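Local coordinates for protein alcohol oxidase (Myceliophthora thermophila, PDB 6F74) that binds FAD and probably acts as an oxygen-dependent flavoprotein oxidase of the VAO type, at residues Asn103-Ala107 against Ser119-Gly123; Leu331-Ala335 against Val451-Glu456; Ala335-Gln339 against Leu445-Val451. All coordinates share one frame; numbering follows the deposited sequence.

Contact 1: residues Asn103-Ala107 against Ser119-Gly123; sequences NITCA and SCILG. With NAG (2-acetamido-2-deoxy-beta-D-glucopyranose), chain E.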
loop_
_atom_site.group_PDB
_atom_site.type_symbol
_atom_site.label_atom_id
_atom_site.label_comp_id
_atom_site.label_asym_id
_atom_site.label_seq_id
_atom_site.Cartn_x
_atom_site.Cartn_y
_atom_site.Cartn_z
ATOM N N ASN A 103 -14.342 1.137 -5.637
ATOM C CA ASN A 103 -15.492 1.274 -6.522
ATOM C C ASN A 103 -16.421 2.308 -5.918
ATOM O O ASN A 103 -17.209 1.986 -5.018
ATOM C CB ASN A 103 -16.208 -0.062 -6.677
ATOM C CG ASN A 103 -17.179 -0.091 -7.842
ATOM O OD1 ASN A 103 -17.210 0.823 -8.674
ATOM N ND2 ASN A 103 -17.980 -1.155 -7.901
ATOM N N ILE A 104 -16.324 3.539 -6.419
ATOM C CA ILE A 104 -17.149 4.658 -5.930
ATOM C C ILE A 104 -18.584 4.450 -6.437
ATOM O O ILE A 104 -18.912 4.786 -7.597
ATOM C CB ILE A 104 -16.574 6.033 -6.382
ATOM C CG1 ILE A 104 -15.164 6.258 -5.823
ATOM C CG2 ILE A 104 -17.469 7.194 -5.954
ATOM C CD1 ILE A 104 -14.453 7.502 -6.330
ATOM N N THR A 105 -19.419 3.859 -5.585
ATOM C CA THR A 105 -20.836 3.641 -5.872
ATOM C C THR A 105 -21.742 4.670 -5.181
ATOM O O THR A 105 -22.958 4.598 -5.302
ATOM C CB THR A 105 -21.261 2.228 -5.437
ATOM O OG1 THR A 105 -20.969 2.015 -4.020
ATOM C CG2 THR A 105 -20.528 1.200 -6.312
ATOM N N CYS A 106 -21.137 5.601 -4.444
ATOM C CA CYS A 106 -21.837 6.748 -3.883
ATOM C C CYS A 106 -20.936 7.963 -3.922
ATOM O O CYS A 106 -20.271 8.301 -2.943
ATOM C CB CYS A 106 -22.298 6.425 -2.447
ATOM S SG CYS A 106 -23.210 7.770 -1.675
ATOM N N ALA A 107 -20.892 8.600 -5.088
ATOM C CA ALA A 107 -19.954 9.709 -5.341
ATOM C C ALA A 107 -20.323 10.951 -4.523
ATOM O O ALA A 107 -21.504 11.225 -4.326
ATOM C CB ALA A 107 -19.921 10.044 -6.826
ATOM N N SER A 119 -26.677 7.908 -8.464
ATOM C CA SER A 119 -27.219 7.065 -7.426
ATOM C C SER A 119 -26.220 6.864 -6.332
ATOM O O SER A 119 -25.018 7.087 -6.548
ATOM C CB SER A 119 -27.598 5.713 -8.033
ATOM O OG SER A 119 -28.794 5.397 -7.471
ATOM N N CYS A 120 -26.687 6.462 -5.157
ATOM C CA CYS A 120 -25.807 6.216 -4.013
ATOM C C CYS A 120 -26.193 4.884 -3.383
ATOM O O CYS A 120 -27.258 4.752 -2.785
ATOM C CB CYS A 120 -25.948 7.300 -2.986
ATOM S SG CYS A 120 -25.054 6.979 -1.421
ATOM N N ILE A 121 -25.296 3.905 -3.512
ATOM C CA ILE A 121 -25.403 2.675 -2.723
ATOM C C ILE A 121 -24.112 2.408 -1.951
ATOM O O ILE A 121 -23.054 2.976 -2.254
ATOM C CB ILE A 121 -25.795 1.453 -3.574
ATOM C CG1 ILE A 121 -24.702 1.116 -4.570
ATOM C CG2 ILE A 121 -27.153 1.698 -4.234
ATOM C CD1 ILE A 121 -24.911 -0.229 -5.286
ATOM N N LEU A 122 -24.232 1.508 -0.986
ATOM C CA LEU A 122 -23.086 1.047 -0.203
ATOM C C LEU A 122 -22.075 0.339 -1.105
ATOM O O LEU A 122 -20.851 0.549 -1.013
ATOM C CB LEU A 122 -23.575 0.127 0.927
ATOM C CG LEU A 122 -22.625 -0.156 2.085
ATOM C CD1 LEU A 122 -22.143 1.037 2.869
ATOM C CD2 LEU A 122 -23.355 -1.026 3.078
ATOM N N GLY A 123 -22.611 -0.485 -2.001
ATOM C CA GLY A 123 -21.800 -1.288 -2.894
ATOM C C GLY A 123 -21.175 -2.449 -2.155
ATOM O O GLY A 123 -21.863 -3.222 -1.457
HETATM C C1 NAG E . -18.929 -1.396 -8.945
HETATM C C2 NAG E . -18.551 -2.750 -9.548
HETATM C C3 NAG E . -19.582 -3.169 -10.587
HETATM C C4 NAG E . -20.982 -3.168 -10.011
HETATM C C5 NAG E . -21.265 -1.814 -9.378
HETATM C C6 NAG E . -22.563 -1.766 -8.607
HETATM C C7 NAG E . -16.196 -3.502 -9.823
HETATM C C8 NAG E . -14.974 -3.426 -10.677
HETATM N N2 NAG E . -17.255 -2.764 -10.226
HETATM O O3 NAG E . -19.286 -4.479 -11.057
HETATM O O4 NAG E . -21.918 -3.466 -11.055
HETATM O O5 NAG E . -20.257 -1.555 -8.426
HETATM O O6 NAG E . -22.550 -2.732 -7.536
HETATM O O7 NAG E . -16.186 -4.205 -8.821
HETATM O O HOH W 1 -22.497 7.751 -7.180
#
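Thr105 and Ile121 meet twice, once through backbone and once through side chain, next to a disulfide. Starting at CB, Thr105 rests on the Ile121 side chain, with CG1 3.7 Å from Thr105 CB. At chi1 56° its hydroxyl sits between backbone N and carbonyl carbon, which turns OG1 to the facing chain. OG1 donates to Ile121 O at 2.9 Å, approaching from above the carbonyl plane, and also lies close to Leu122 O and Gly123 CA. The methyl branch runs the other way: Thr105 CG2 packs 3.5 Å from the ring oxygen O5 of the N-acetylglucosamine that is bonded covalently to Asn103 ND2. In the backbone, Ile121 N donates a nearly straight hydrogen bond to Thr105 O (3.0 Å, 168° at the hydrogen). Ile121 is thus gripped through both its N-H and its C=O. Cys106, next after Thr105, and Cys120, just before Ile121, are joined through their sulfurs with a chi3 of -87°, both SG atoms anti to their backbone N, and Tyr68 packs against the two cysteines. A water closes the far end, accepting from Ala107 N and donating to Ser119 O. Asn103, Ile104 and Thr105 spell the Asn-X-Thr sequon: this is an N-glycosylation site immediately before a disulfide-closed surface loop, its threonine paired with the chain that leaves the loop.

Contact 2: residues Leu331-Ala335 against Val451-Glu456; sequences LDAIA and VREAIE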
loop_
_atom_site.group_PDB
_atom_site.type_symbol
_atom_site.label_atom_id
_atom_site.label_comp_id
_atom_site.label_asym_id
_atom_site.label_seq_id
_atom_site.Cartn_x
_atom_site.Cartn_y
_atom_site.Cartn_z
ATOM N N LEU A 331 11.786 11.321 -23.131
ATOM C CA LEU A 331 11.641 9.884 -22.883
ATOM C C LEU A 331 12.943 9.149 -23.131
ATOM O O LEU A 331 13.205 8.172 -22.452
ATOM C CB LEU A 331 10.487 9.289 -23.706
ATOM C CG LEU A 331 9.046 9.754 -23.427
ATOM C CD1 LEU A 331 8.001 8.836 -24.042
ATOM C CD2 LEU A 331 8.716 9.900 -21.947
ATOM N N ASP A 332 13.776 9.616 -24.066
ATOM C CA ASP A 332 15.124 9.049 -24.246
ATOM C C ASP A 332 15.891 9.148 -22.913
ATOM O O ASP A 332 16.491 8.177 -22.459
ATOM C CB ASP A 332 15.927 9.783 -25.349
ATOM C CG ASP A 332 15.392 9.510 -26.784
ATOM O OD1 ASP A 332 14.425 8.753 -26.969
ATOM O OD2 ASP A 332 15.962 10.058 -27.738
ATOM N N ALA A 333 15.856 10.333 -22.300
ATOM C CA ALA A 333 16.593 10.611 -21.075
ATOM C C ALA A 333 16.034 9.823 -19.897
ATOM O O ALA A 333 16.787 9.394 -19.052
ATOM C CB ALA A 333 16.566 12.101 -20.777
ATOM N N ILE A 334 14.717 9.621 -19.862
ATOM C CA ILE A 334 14.064 8.822 -18.815
ATOM C C ILE A 334 14.467 7.349 -18.945
ATOM O O ILE A 334 14.739 6.671 -17.935
ATOM C CB ILE A 334 12.530 9.019 -18.836
ATOM C CG1 ILE A 334 12.237 10.441 -18.346
ATOM C CG2 ILE A 334 11.829 7.998 -17.945
ATOM C CD1 ILE A 334 10.798 10.884 -18.418
ATOM N N ALA A 335 14.538 6.871 -20.178
ATOM C CA ALA A 335 15.060 5.545 -20.437
ATOM C C ALA A 335 16.503 5.413 -19.921
ATOM O O ALA A 335 16.795 4.474 -19.207
ATOM C CB ALA A 335 14.980 5.214 -21.915
ATOM N N VAL A 451 14.500 -0.906 -23.082
ATOM C CA VAL A 451 14.071 -0.010 -22.027
ATOM C C VAL A 451 13.265 1.103 -22.652
ATOM O O VAL A 451 12.144 1.364 -22.237
ATOM C CB VAL A 451 15.279 0.543 -21.251
ATOM C CG1 VAL A 451 14.880 1.591 -20.241
ATOM C CG2 VAL A 451 16.005 -0.597 -20.558
ATOM N N ARG A 452 13.839 1.749 -23.655
ATOM C CA ARG A 452 13.160 2.818 -24.393
ATOM C C ARG A 452 11.773 2.411 -24.909
ATOM O O ARG A 452 10.812 3.196 -24.783
ATOM C CB ARG A 452 14.028 3.325 -25.532
ATOM C CG ARG A 452 13.546 4.598 -26.220
ATOM C CD ARG A 452 13.281 5.744 -25.240
ATOM N NE ARG A 452 12.842 6.950 -25.940
ATOM C CZ ARG A 452 11.614 7.176 -26.417
ATOM N NH1 ARG A 452 10.628 6.274 -26.288
ATOM N NH2 ARG A 452 11.375 8.329 -27.032
ATOM N N GLU A 453 11.663 1.188 -25.414
ATOM C CA GLU A 453 10.383 0.644 -25.848
ATOM C C GLU A 453 9.367 0.479 -24.680
ATOM O O GLU A 453 8.165 0.759 -24.818
ATOM C CB GLU A 453 10.615 -0.718 -26.529
ATOM C CG GLU A 453 9.366 -1.211 -27.262
ATOM C CD GLU A 453 9.198 -2.703 -27.382
ATOM O OE1 GLU A 453 9.534 -3.481 -26.424
ATOM O OE2 GLU A 453 8.710 -3.019 -28.499
ATOM N N ALA A 454 9.845 0.026 -23.527
ATOM C CA ALA A 454 9.005 -0.054 -22.332
ATOM C C ALA A 454 8.510 1.332 -21.890
ATOM O O ALA A 454 7.316 1.526 -21.642
ATOM C CB ALA A 454 9.763 -0.719 -21.196
ATOM N N ILE A 455 9.439 2.271 -21.806
ATOM C CA ILE A 455 9.130 3.675 -21.510
ATOM C C ILE A 455 8.110 4.248 -22.504
ATOM O O ILE A 455 7.169 4.905 -22.076
ATOM C CB ILE A 455 10.410 4.539 -21.477
ATOM C CG1 ILE A 455 11.336 4.135 -20.305
ATOM C CG2 ILE A 455 10.105 6.019 -21.410
ATOM C CD1 ILE A 455 10.725 4.174 -18.914
ATOM N N GLU A 456 8.276 3.983 -23.800
ATOM C CA GLU A 456 7.337 4.485 -24.797
ATOM C C GLU A 456 5.915 4.042 -24.494
ATOM O O GLU A 456 5.019 4.860 -24.467
ATOM C CB GLU A 456 7.731 4.036 -26.219
ATOM C CG GLU A 456 6.923 4.654 -27.355
ATOM C CD GLU A 456 6.991 6.170 -27.373
ATOM O OE1 GLU A 456 8.068 6.774 -27.084
ATOM O OE2 GLU A 456 5.928 6.779 -27.609
#
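Leu331 sets its CB over one face of the Arg452 guanidinium, 3.5 Å above the plane and over the centre of the group, while Asp332 takes the edge. Arg452 reaches this place by bending at chi2 (53°), which turns the chain forward along its helix, toward Glu456, and across to helix 328-346. Asp332 OD1 then accepts from Arg452 NE at 2.6 Å through its anti lone pair, close to the guanidinium plane; a second, weak bond comes from Arg452 NH2 to the same oxygen. The carboxylate is not coplanar with its partner: the two planes stand 56° apart, and a single oxygen serves both donors. One turn on, Glu456 OE1 accepts from Arg452 NH1 at 2.7 Å in an almost straight bond that lies in the guanidinium plane. Acids at two edges and Leu331 over a face thus fix the rotation of the arginine, and Lys328 O takes a further bond from NH2. The outer oxygens are held as well, Asp332 OD2 by Lys328 and Glu456 OE2 by Arg357.

Beside these charges the contact is apolar. Ala335 CB sits 3.8 Å from Arg452 CD and also touches Val451 CG1 and Ile455 CG1. The CG2 branch of Ile455 reaches Leu331 CB (4.0 Å); CD1, at the end of the CG1 branch, meets Ile334 CG2, the two isoleucines crossing at about a right angle. Trp355 of strand 349-356 packs against Leu331, Ile334 and Ile455. With segment axes 9.0 Å apart at 123°, this is a helix-helix packing on one face of the seven-stranded antiparallel sheet, edged by a salt-bridge network.

Contact 3: residues Ala335-Gln339 against Leu445-Val451; sequences AVLHQ and LTDYNKV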
loop_
_atom_site.group_PDB
_atom_site.type_symbol
_atom_site.label_atom_id
_atom_site.label_comp_id
_atom_site.label_asym_id
_atom_site.label_seq_id
_atom_site.Cartn_x
_atom_site.Cartn_y
_atom_site.Cartn_z
ATOM N N ALA A 335 14.538 6.871 -20.178
ATOM C CA ALA A 335 15.060 5.545 -20.437
ATOM C C ALA A 335 16.503 5.413 -19.921
ATOM O O ALA A 335 16.795 4.474 -19.207
ATOM C CB ALA A 335 14.980 5.214 -21.915
ATOM N N VAL A 336 17.369 6.371 -20.264
ATOM C CA VAL A 336 18.762 6.378 -19.794
ATOM C C VAL A 336 18.822 6.380 -18.272
ATOM O O VAL A 336 19.593 5.651 -17.684
ATOM C CB VAL A 336 19.561 7.606 -20.338
ATOM C CG1 VAL A 336 20.891 7.789 -19.606
ATOM C CG2 VAL A 336 19.825 7.459 -21.829
ATOM N N LEU A 337 18.006 7.227 -17.654
ATOM C CA LEU A 337 17.952 7.364 -16.213
ATOM C C LEU A 337 17.588 6.036 -15.558
ATOM O O LEU A 337 18.186 5.654 -14.545
ATOM C CB LEU A 337 16.936 8.450 -15.808
ATOM C CG LEU A 337 16.628 8.631 -14.316
ATOM C CD1 LEU A 337 16.305 10.086 -13.993
ATOM C CD2 LEU A 337 15.467 7.754 -13.821
ATOM N N HIS A 338 16.585 5.360 -16.113
ATOM C CA HIS A 338 16.215 4.038 -15.623
ATOM C C HIS A 338 17.420 3.082 -15.648
ATOM O O HIS A 338 17.628 2.335 -14.700
ATOM C CB HIS A 338 15.019 3.441 -16.387
ATOM C CG HIS A 338 13.686 3.929 -15.901
ATOM N ND1 HIS A 338 13.274 5.236 -16.021
ATOM C CD2 HIS A 338 12.659 3.267 -15.324
ATOM C CE1 HIS A 338 12.066 5.366 -15.511
ATOM N NE2 HIS A 338 11.669 4.185 -15.075
ATOM N N GLN A 339 18.212 3.129 -16.713
ATOM C CA GLN A 339 19.434 2.302 -16.799
ATOM C C GLN A 339 20.493 2.602 -15.732
ATOM O O GLN A 339 21.348 1.750 -15.472
ATOM C CB GLN A 339 20.097 2.453 -18.165
ATOM C CG GLN A 339 19.278 1.971 -19.345
ATOM C CD GLN A 339 20.090 2.036 -20.627
ATOM O OE1 GLN A 339 20.305 3.105 -21.168
ATOM N NE2 GLN A 339 20.531 0.894 -21.111
ATOM N N LEU A 445 17.846 -4.095 -17.967
ATOM C CA LEU A 445 18.096 -2.705 -18.341
ATOM C C LEU A 445 19.363 -2.444 -19.116
ATOM O O LEU A 445 19.718 -1.309 -19.340
ATOM C CB LEU A 445 18.161 -1.844 -17.075
ATOM C CG LEU A 445 16.923 -1.826 -16.207
ATOM C CD1 LEU A 445 17.324 -1.250 -14.852
ATOM C CD2 LEU A 445 15.833 -1.005 -16.861
ATOM N N THR A 446 20.061 -3.486 -19.533
ATOM C CA THR A 446 21.349 -3.328 -20.164
ATOM C C THR A 446 21.157 -2.953 -21.640
ATOM O O THR A 446 22.021 -2.271 -22.223
ATOM C CB THR A 446 22.195 -4.603 -20.041
ATOM O OG1 THR A 446 21.570 -5.653 -20.771
ATOM C CG2 THR A 446 22.357 -5.048 -18.569
ATOM N N ASP A 447 20.041 -3.360 -22.247
ATOM C CA ASP A 447 19.748 -2.978 -23.639
ATOM C C ASP A 447 18.866 -1.731 -23.651
ATOM O O ASP A 447 17.675 -1.793 -23.377
ATOM C CB ASP A 447 19.064 -4.138 -24.382
ATOM C CG ASP A 447 18.870 -3.831 -25.893
ATOM O OD1 ASP A 447 18.520 -2.683 -26.233
ATOM O OD2 ASP A 447 19.087 -4.737 -26.743
ATOM N N TYR A 448 19.452 -0.602 -24.011
ATOM C CA TYR A 448 18.740 0.649 -24.098
ATOM C C TYR A 448 17.447 0.575 -24.919
ATOM O O TYR A 448 16.436 1.182 -24.543
ATOM C CB TYR A 448 19.637 1.752 -24.671
ATOM C CG TYR A 448 18.844 2.986 -25.054
ATOM C CD1 TYR A 448 18.448 3.917 -24.086
ATOM C CD2 TYR A 448 18.443 3.207 -26.392
ATOM C CE1 TYR A 448 17.704 5.033 -24.441
ATOM C CE2 TYR A 448 17.695 4.320 -26.734
ATOM C CZ TYR A 448 17.309 5.207 -25.753
ATOM O OH TYR A 448 16.593 6.303 -26.104
ATOM N N ASN A 449 17.466 -0.138 -26.031
ATOM C CA ASN A 449 16.307 -0.144 -26.924
ATOM C C ASN A 449 15.114 -0.808 -26.271
ATOM O O ASN A 449 13.987 -0.304 -26.379
ATOM C CB ASN A 449 16.636 -0.775 -28.279
ATOM C CG ASN A 449 17.521 0.118 -29.130
ATOM O OD1 ASN A 449 17.402 1.344 -29.070
ATOM N ND2 ASN A 449 18.393 -0.486 -29.942
ATOM N N LYS A 450 15.353 -1.898 -25.548
ATOM C CA LYS A 450 14.269 -2.568 -24.810
ATOM C C LYS A 450 13.649 -1.684 -23.730
ATOM O O LYS A 450 12.432 -1.710 -23.502
ATOM C CB LYS A 450 14.755 -3.880 -24.200
ATOM C CG LYS A 450 15.057 -4.929 -25.232
ATOM C CD LYS A 450 15.516 -6.222 -24.628
ATOM C CE LYS A 450 15.979 -7.156 -25.733
ATOM N NZ LYS A 450 16.434 -8.425 -25.139
ATOM N N VAL A 451 14.500 -0.906 -23.082
ATOM C CA VAL A 451 14.071 -0.010 -22.027
ATOM C C VAL A 451 13.265 1.103 -22.652
ATOM O O VAL A 451 12.144 1.364 -22.237
ATOM C CB VAL A 451 15.279 0.543 -21.251
ATOM C CG1 VAL A 451 14.880 1.591 -20.241
ATOM C CG2 VAL A 451 16.005 -0.597 -20.558
#
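Gln339, Tyr448 and Leu445 bury the most surface here, and the amide of Gln339 lies at the centre. Its chain leaves the helix with CG anti to the carbonyl carbon (chi1 -63°) and stays extended at chi2, which carries the amide across to the turn that precedes helix 448-458. There NE2 donates to Leu445 O at 2.9 Å with an angle of 164° at the hydrogen. The acceptor lies in the amide plane, whereas the donor is tilted somewhat from the carbonyl plane. The other end of the amide faces Tyr448: OE1 comes to the edge of the ring, near its plane, 3.6 Å from CD1, and the two flat groups are turned 48° apart.

The tyrosine ring continues along helix 328-346. Its CE1 lies 3.7 Å from Ala335 CB and somewhat farther from Val336 CG2, both approaching the ring obliquely, and the side chain goes on to touch Asp332. Leu445 packs from the opposite end of the turn, with CD1 3.6 Å from His338 O, and its side chain also touches Pro342 and Phe498. Val451 adds CG1 near His338 CB, while the imidazole ND1 is hydrogen-bonded to Ile334 O.

Asp447 holds the start of the second helix, its OD1 accepting weak bonds from Asn449 N and Lys450 N. The whole is an Asp N-capped helix start docked on a neighbouring helix, with a glutamine side chain of that helix bonded to a backbone carbonyl of the turn.

Overall arrangement
Contacts 2 and 3 are successive parts of one interface between helix 328-346 and helix 448-458, with centres 7 Å apart and Ala335 and Val451 in common. Contact 3 takes the later part of the first helix and the start of the second; contact 2 takes the earlier part of the first and goes on along the second. More than a hundred residues separate the paired segments, so the interface joins distant parts of the chain beside the seven-stranded antiparallel sheet. Contact 1 comes earlier in sequence, its centre 39 Å from that of contact 2 and 43 Å from that of contact 3, and closes a short surface loop next to a glycosylated asparagine. All three lie away from the FAD site.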